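Local coordinates for protein synthesis inhibitor, putative (Thermotoga maritima, PDB 2B33) that probably acts as a deaminase of the RutC (YjgF-like) family, and is able to bind calcium, at residues Thr58-Thr63 against Asn101-Arg106; Asp95-Val100 against Arg115-Val120. One frame throughout, in Å; residues are numbered along the deposited sequence.

Contact 1 of 2, residues Thr58-Thr63 against Asn101-Arg106. With EDO (1,2-ethanediol), chain D.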
loop_
_atom_site.group_PDB
_atom_site.type_symbol
_atom_site.label_atom_id
_atom_site.label_comp_id
_atom_site.label_asym_id
_atom_site.label_seq_id
_atom_site.Cartn_x
_atom_site.Cartn_y
_atom_site.Cartn_z
ATOM N N THR A 58 -4.431 24.199 10.767
ATOM C CA THR A 58 -3.173 23.513 11.110
ATOM C C THR A 58 -3.170 22.063 10.640
ATOM O O THR A 58 -4.217 21.501 10.314
ATOM C CB THR A 58 -2.864 23.523 12.622
ATOM O OG1 THR A 58 -3.805 22.710 13.333
ATOM C CG2 THR A 58 -2.872 24.945 13.175
ATOM N N ILE A 59 -1.987 21.461 10.606
ATOM C CA ILE A 59 -1.855 20.063 10.197
ATOM C C ILE A 59 -2.466 19.110 11.243
ATOM O O ILE A 59 -2.872 17.999 10.897
ATOM C CB ILE A 59 -0.376 19.692 9.843
ATOM C CG1 ILE A 59 -0.298 18.393 9.031
ATOM C CG2 ILE A 59 0.523 19.627 11.088
ATOM C CD1 ILE A 59 -0.974 18.436 7.667
ATOM N N GLU A 60 -2.531 19.545 12.502
ATOM C CA GLU A 60 -3.184 18.769 13.550
ATOM C C GLU A 60 -4.699 18.687 13.281
ATOM O O GLU A 60 -5.294 17.622 13.400
ATOM C CB GLU A 60 -2.907 19.360 14.937
ATOM C CG GLU A 60 -1.439 19.259 15.421
ATOM C CD GLU A 60 -0.547 20.456 15.056
ATOM O OE1 GLU A 60 -0.763 21.124 14.016
ATOM O OE2 GLU A 60 0.398 20.712 15.832
ATOM N N GLU A 61 -5.292 19.816 12.901
ATOM C CA GLU A 61 -6.711 19.900 12.548
ATOM C C GLU A 61 -7.042 19.067 11.309
ATOM O O GLU A 61 -8.112 18.469 11.238
ATOM C CB GLU A 61 -7.112 21.368 12.342
ATOM C CG GLU A 61 -7.077 22.180 13.636
ATOM C CD GLU A 61 -7.352 23.660 13.452
ATOM O OE1 GLU A 61 -7.356 24.141 12.300
ATOM O OE2 GLU A 61 -7.564 24.350 14.481
ATOM N N LYS A 62 -6.135 19.041 10.335
ATOM C CA LYS A 62 -6.326 18.234 9.126
ATOM C C LYS A 62 -6.200 16.734 9.428
ATOM O O LYS A 62 -6.988 15.938 8.931
ATOM C CB LYS A 62 -5.367 18.671 8.021
ATOM C CG LYS A 62 -5.671 20.082 7.507
ATOM C CD LYS A 62 -4.602 20.614 6.597
ATOM C CE LYS A 62 -4.839 22.086 6.300
ATOM N NZ LYS A 62 -3.707 22.721 5.603
ATOM N N THR A 63 -5.228 16.364 10.263
ATOM C CA THR A 63 -5.026 14.972 10.684
ATOM C C THR A 63 -6.204 14.478 11.527
ATOM O O THR A 63 -6.584 13.302 11.457
ATOM C CB THR A 63 -3.736 14.823 11.524
ATOM O OG1 THR A 63 -2.629 15.347 10.796
ATOM C CG2 THR A 63 -3.453 13.357 11.878
ATOM N N ASN A 101 2.056 12.609 14.070
ATOM C CA ASN A 101 2.196 11.553 15.072
ATOM C C ASN A 101 1.524 11.904 16.394
ATOM O O ASN A 101 0.975 11.027 17.059
ATOM C CB ASN A 101 3.671 11.224 15.349
ATOM C CG ASN A 101 4.338 10.450 14.220
ATOM O OD1 ASN A 101 3.778 10.271 13.142
ATOM N ND2 ASN A 101 5.550 9.986 14.474
ATOM N N GLU A 102 1.589 13.182 16.761
ATOM C CA GLU A 102 0.997 13.699 17.999
ATOM C C GLU A 102 -0.512 13.448 18.014
ATOM O O GLU A 102 -1.048 12.920 18.981
ATOM C CB GLU A 102 1.318 15.199 18.103
ATOM C CG GLU A 102 0.943 15.909 19.388
ATOM C CD GLU A 102 1.449 17.356 19.421
ATOM O OE1 GLU A 102 1.886 17.887 18.373
ATOM O OE2 GLU A 102 1.409 17.973 20.504
ATOM N N VAL A 103 -1.184 13.807 16.923
ATOM C CA VAL A 103 -2.629 13.588 16.779
ATOM C C VAL A 103 -2.934 12.089 16.576
ATOM O O VAL A 103 -3.894 11.570 17.134
ATOM C CB VAL A 103 -3.229 14.416 15.600
ATOM C CG1 VAL A 103 -4.728 14.166 15.473
ATOM C CG2 VAL A 103 -2.945 15.918 15.782
ATOM N N TYR A 104 -2.109 11.418 15.775
ATOM C CA TYR A 104 -2.233 9.989 15.483
ATOM C C TYR A 104 -2.225 9.151 16.768
ATOM O O TYR A 104 -3.034 8.238 16.915
ATOM C CB TYR A 104 -1.083 9.571 14.559
ATOM C CG TYR A 104 -1.136 8.173 14.001
ATOM C CD1 TYR A 104 -0.670 7.097 14.737
ATOM C CD2 TYR A 104 -1.593 7.934 12.711
ATOM C CE1 TYR A 104 -0.692 5.815 14.230
ATOM C CE2 TYR A 104 -1.610 6.653 12.190
ATOM C CZ TYR A 104 -1.157 5.593 12.957
ATOM O OH TYR A 104 -1.169 4.305 12.469
ATOM N N SER A 105 -1.313 9.481 17.687
ATOM C CA SER A 105 -1.189 8.804 18.987
ATOM C C SER A 105 -2.456 8.835 19.835
ATOM O O SER A 105 -2.674 7.941 20.651
ATOM C CB SER A 105 -0.085 9.447 19.835
ATOM O OG SER A 105 1.175 9.348 19.220
ATOM N N ARG A 106 -3.264 9.879 19.669
ATOM C CA ARG A 106 -4.530 10.004 20.396
ATOM C C ARG A 106 -5.598 9.020 19.902
ATOM O O ARG A 106 -6.579 8.792 20.597
ATOM C CB ARG A 106 -5.032 11.455 20.349
ATOM C CG ARG A 106 -4.157 12.380 21.192
ATOM C CD ARG A 106 -4.116 13.818 20.702
ATOM N NE ARG A 106 -3.142 14.586 21.489
ATOM C CZ ARG A 106 -2.610 15.769 21.158
ATOM N NH1 ARG A 106 -2.911 16.386 20.008
ATOM N NH2 ARG A 106 -1.736 16.337 21.986
HETATM C C1 EDO D . -8.293 15.366 19.224
HETATM O O1 EDO D . -9.323 15.092 18.267
HETATM C C2 EDO D . -6.935 14.981 18.637
HETATM O O2 EDO D . -5.961 15.998 18.915
#
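Two carboxylates come close across this helix pair. Glu60 OE2 lies 4.1 Å from Glu102 OE1, and the two carboxylate planes are turned 51° apart. The like charges probably repel each other somewhat at the outer side of the contact. No hydrogen bond or salt bridge crosses between the segments. A long salt bridge from Glu102 OE2 to Arg106 NH2 within the same helix may soften the repulsion.

The packing itself is carried by Val103. Its two methyls divide the work. CG2 points back beside its own backbone N and meets Glu60 CB at 3.5 Å, where the Glu60 chain lies across that of Val103. CG1 lies anti to the backbone N (chi1 180°) and packs on Thr63 CG2 at 3.9 Å. The Thr63 and Val103 side chains lie alongside, running in opposite senses.

Thr63 turns its methyl to Val103 and its hydroxyl to its own helix. OG1 donates to Ile59 O at 2.7 Å. The backbone N of Thr63 reaches the same oxygen from the opposite face of its carbonyl plane, so two bonds grip Ile59 O. A glycine in place of Thr63 would probably leave a gap beside Val103 and cost Ile59 O its second donor.

Arg106 NH1 donates to O2 of a 1,2-ethanediol at 3.3 Å, and Glu64 also bonds this molecule, which probably came from the crystallisation liquor.

The helix at 59-63 starts in a capping box: Glu61 N donates to Thr58 OG1, and a weak bond returns from Thr58 N to Glu61 OE1. The helix segments run in roughly the same direction, 34° apart with axes 9.2 Å from each other. This is the pair of neighbouring helices, 59-76 and 97-108, of the YjgF-like alpha/beta fold.

Contact 2 of 2, residues Asp95-Val100 against Arg115-Val120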
loop_
_atom_site.group_PDB
_atom_site.type_symbol
_atom_site.label_atom_id
_atom_site.label_comp_id
_atom_site.label_asym_id
_atom_site.label_seq_id
_atom_site.Cartn_x
_atom_site.Cartn_y
_atom_site.Cartn_z
ATOM N N ASP A 95 8.091 17.352 7.108
ATOM C CA ASP A 95 8.040 18.379 8.159
ATOM C C ASP A 95 6.844 18.197 9.102
ATOM O O ASP A 95 6.889 18.640 10.249
ATOM C CB ASP A 95 7.938 19.789 7.549
ATOM C CG ASP A 95 9.150 20.178 6.758
ATOM O OD1 ASP A 95 10.134 19.426 6.802
ATOM O OD2 ASP A 95 9.111 21.237 6.091
ATOM N N TYR A 96 5.778 17.573 8.599
ATOM C CA TYR A 96 4.569 17.284 9.370
ATOM C C TYR A 96 4.609 16.015 10.241
ATOM O O TYR A 96 3.652 15.756 10.970
ATOM C CB TYR A 96 3.370 17.135 8.409
ATOM C CG TYR A 96 3.177 18.284 7.429
ATOM C CD1 TYR A 96 3.265 19.608 7.852
ATOM C CD2 TYR A 96 2.859 18.045 6.095
ATOM C CE1 TYR A 96 3.089 20.667 6.958
ATOM C CE2 TYR A 96 2.672 19.106 5.196
ATOM C CZ TYR A 96 2.788 20.410 5.641
ATOM O OH TYR A 96 2.609 21.459 4.775
ATOM N N PHE A 97 5.694 15.238 10.169
ATOM C CA PHE A 97 5.816 13.962 10.893
ATOM C C PHE A 97 5.500 14.042 12.384
ATOM O O PHE A 97 4.598 13.344 12.862
ATOM C CB PHE A 97 7.222 13.386 10.699
ATOM C CG PHE A 97 7.416 12.011 11.290
ATOM C CD1 PHE A 97 6.944 10.885 10.621
ATOM C CD2 PHE A 97 8.103 11.835 12.486
ATOM C CE1 PHE A 97 7.133 9.612 11.139
ATOM C CE2 PHE A 97 8.301 10.563 13.013
ATOM C CZ PHE A 97 7.813 9.448 12.333
ATOM N N GLN A 98 6.234 14.897 13.099
ATOM C CA GLN A 98 6.075 15.050 14.556
ATOM C C GLN A 98 4.642 15.398 14.971
ATOM O O GLN A 98 4.058 14.722 15.825
ATOM C CB GLN A 98 7.068 16.076 15.142
ATOM C CG GLN A 98 8.503 15.548 15.432
ATOM C CD GLN A 98 9.300 15.083 14.197
ATOM O OE1 GLN A 98 9.127 15.597 13.080
ATOM N NE2 GLN A 98 10.204 14.123 14.415
ATOM N N ARG A 99 4.083 16.427 14.338
ATOM C CA ARG A 99 2.717 16.893 14.630
ATOM C C ARG A 99 1.617 15.914 14.205
ATOM O O ARG A 99 0.596 15.820 14.875
ATOM C CB ARG A 99 2.478 18.274 14.013
ATOM C CG ARG A 99 3.276 19.382 14.700
ATOM C CD ARG A 99 3.199 20.695 13.935
ATOM N NE ARG A 99 3.917 20.618 12.657
ATOM C CZ ARG A 99 3.777 21.472 11.639
ATOM N NH1 ARG A 99 2.951 22.506 11.697
ATOM N NH2 ARG A 99 4.480 21.288 10.539
ATOM N N VAL A 100 1.817 15.204 13.094
ATOM C CA VAL A 100 0.863 14.191 12.643
ATOM C C VAL A 100 0.866 13.044 13.653
ATOM O O VAL A 100 -0.199 12.574 14.042
ATOM C CB VAL A 100 1.172 13.655 11.203
ATOM C CG1 VAL A 100 0.359 12.374 10.883
ATOM C CG2 VAL A 100 0.887 14.727 10.145
ATOM N N ARG A 115 2.760 0.425 10.429
ATOM C CA ARG A 115 2.629 1.666 9.678
ATOM C C ARG A 115 3.792 2.005 8.741
ATOM O O ARG A 115 4.927 1.599 8.968
ATOM C CB ARG A 115 2.462 2.817 10.679
ATOM C CG ARG A 115 2.078 4.153 10.073
ATOM C CD ARG A 115 1.963 5.239 11.118
ATOM N NE ARG A 115 3.259 5.612 11.691
ATOM C CZ ARG A 115 3.456 6.616 12.547
ATOM N NH1 ARG A 115 2.442 7.387 12.946
ATOM N NH2 ARG A 115 4.683 6.860 13.010
ATOM N N SER A 116 3.462 2.732 7.671
ATOM C CA SER A 116 4.427 3.347 6.744
ATOM C C SER A 116 3.986 4.801 6.615
ATOM O O SER A 116 2.798 5.091 6.520
ATOM C CB SER A 116 4.456 2.684 5.370
ATOM O OG SER A 116 5.193 1.480 5.389
ATOM N N PHE A 117 4.956 5.707 6.637
ATOM C CA PHE A 117 4.718 7.134 6.563
ATOM C C PHE A 117 5.638 7.607 5.442
ATOM O O PHE A 117 6.863 7.542 5.585
ATOM C CB PHE A 117 5.102 7.752 7.904
ATOM C CG PHE A 117 4.487 9.103 8.182
ATOM C CD1 PHE A 117 4.757 10.201 7.379
ATOM C CD2 PHE A 117 3.710 9.290 9.313
ATOM C CE1 PHE A 117 4.213 11.443 7.670
ATOM C CE2 PHE A 117 3.174 10.521 9.606
ATOM C CZ PHE A 117 3.424 11.599 8.792
ATOM N N VAL A 118 5.050 8.047 4.325
ATOM C CA VAL A 118 5.810 8.510 3.151
ATOM C C VAL A 118 5.284 9.851 2.655
ATOM O O VAL A 118 4.114 10.178 2.861
ATOM C CB VAL A 118 5.790 7.475 1.986
ATOM C CG1 VAL A 118 6.430 6.187 2.429
ATOM C CG2 VAL A 118 4.369 7.212 1.464
ATOM N N ALA A 119 6.157 10.618 2.006
ATOM C CA ALA A 119 5.795 11.928 1.462
ATOM C C ALA A 119 5.794 11.851 -0.060
ATOM O O ALA A 119 6.846 11.650 -0.675
ATOM C CB ALA A 119 6.743 13.011 1.937
ATOM N N VAL A 120 4.606 11.997 -0.648
ATOM C CA VAL A 120 4.420 11.946 -2.102
ATOM C C VAL A 120 4.462 13.364 -2.687
ATOM O O VAL A 120 4.604 14.345 -1.957
ATOM C CB VAL A 120 3.117 11.191 -2.509
ATOM C CG1 VAL A 120 3.124 9.783 -1.942
ATOM C CG2 VAL A 120 1.841 11.947 -2.096
#
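Phe97 sends one edge of its ring onto the face of Phe117. The planes stand 66° apart and the centroids are 5.0 Å from each other, an edge-to-face pair. Phe97 CD1 sits over the centre of the Phe117 ring, and its closest atom there is Phe117 CD2 at 3.8 Å. Both side chains point CG away from their own backbone N, Phe97 with chi1 -174° and Phe117 with chi1 -159°. These torsions bring the rings together between helix and strand.

Val100 meets Phe117 from another direction. Its CG1 comes in at the ring edge, near the ring plane, and lies 3.6 Å from Phe117 CE2. Val100 CB is in that plane as well, 3.9 Å from Phe117 CZ. Phe117 is therefore held over one face by an aromatic edge and along its rim by an aliphatic side chain. These two contacts probably limit the turning of its ring.

Arg115, two residues earlier on the strand, bends at chi3 and brings its guanidinium beside both rings. Phe117 CD2 lies over the centre of one guanidinium face, while NH2 approaches Phe97 CZ obliquely at 4.1 Å. Arg115 also makes a cation-pi contact with Tyr104, and NH1 has a weak hydrogen bond to Asn101 OD1. The positive charge is thus placed among aromatic rings and a side-chain amide.

The strand also meets the second subunit: Ser116 OG is hydrogen-bonded to Glu132 OE1 of that subunit. Within the chain, Ser116 and Val118 pair by backbone bonds with strand 84-91. The contact packs helix 97-108 on the last strand of the beta-alpha-beta unit formed by strand 84-91, helix 97-108 and strand 114-119, a beta-alpha-beta crossover between parallel neighbours in the sheet.

Overall arrangement
From the N terminus, the chain forms strands 15-17, 32-35 and 38-44 before it reaches helix 59-76. Contact 1 starts at the first turn of that helix. The chain then passes through strand 84-91, and contact 2 opens at residues 95-100, at the entry to helix 97-108. Contact 1 closes its loop on the next turns, at 101-106, and contact 2 closes on strand 114-119. The two loops cross, since their segments alternate along the chain. Helix 97-108 serves both, joining helix 59-76 to the edge strand of this chain's sheet. The contact centres are 10 Å apart, and both contacts also touch the second subunit.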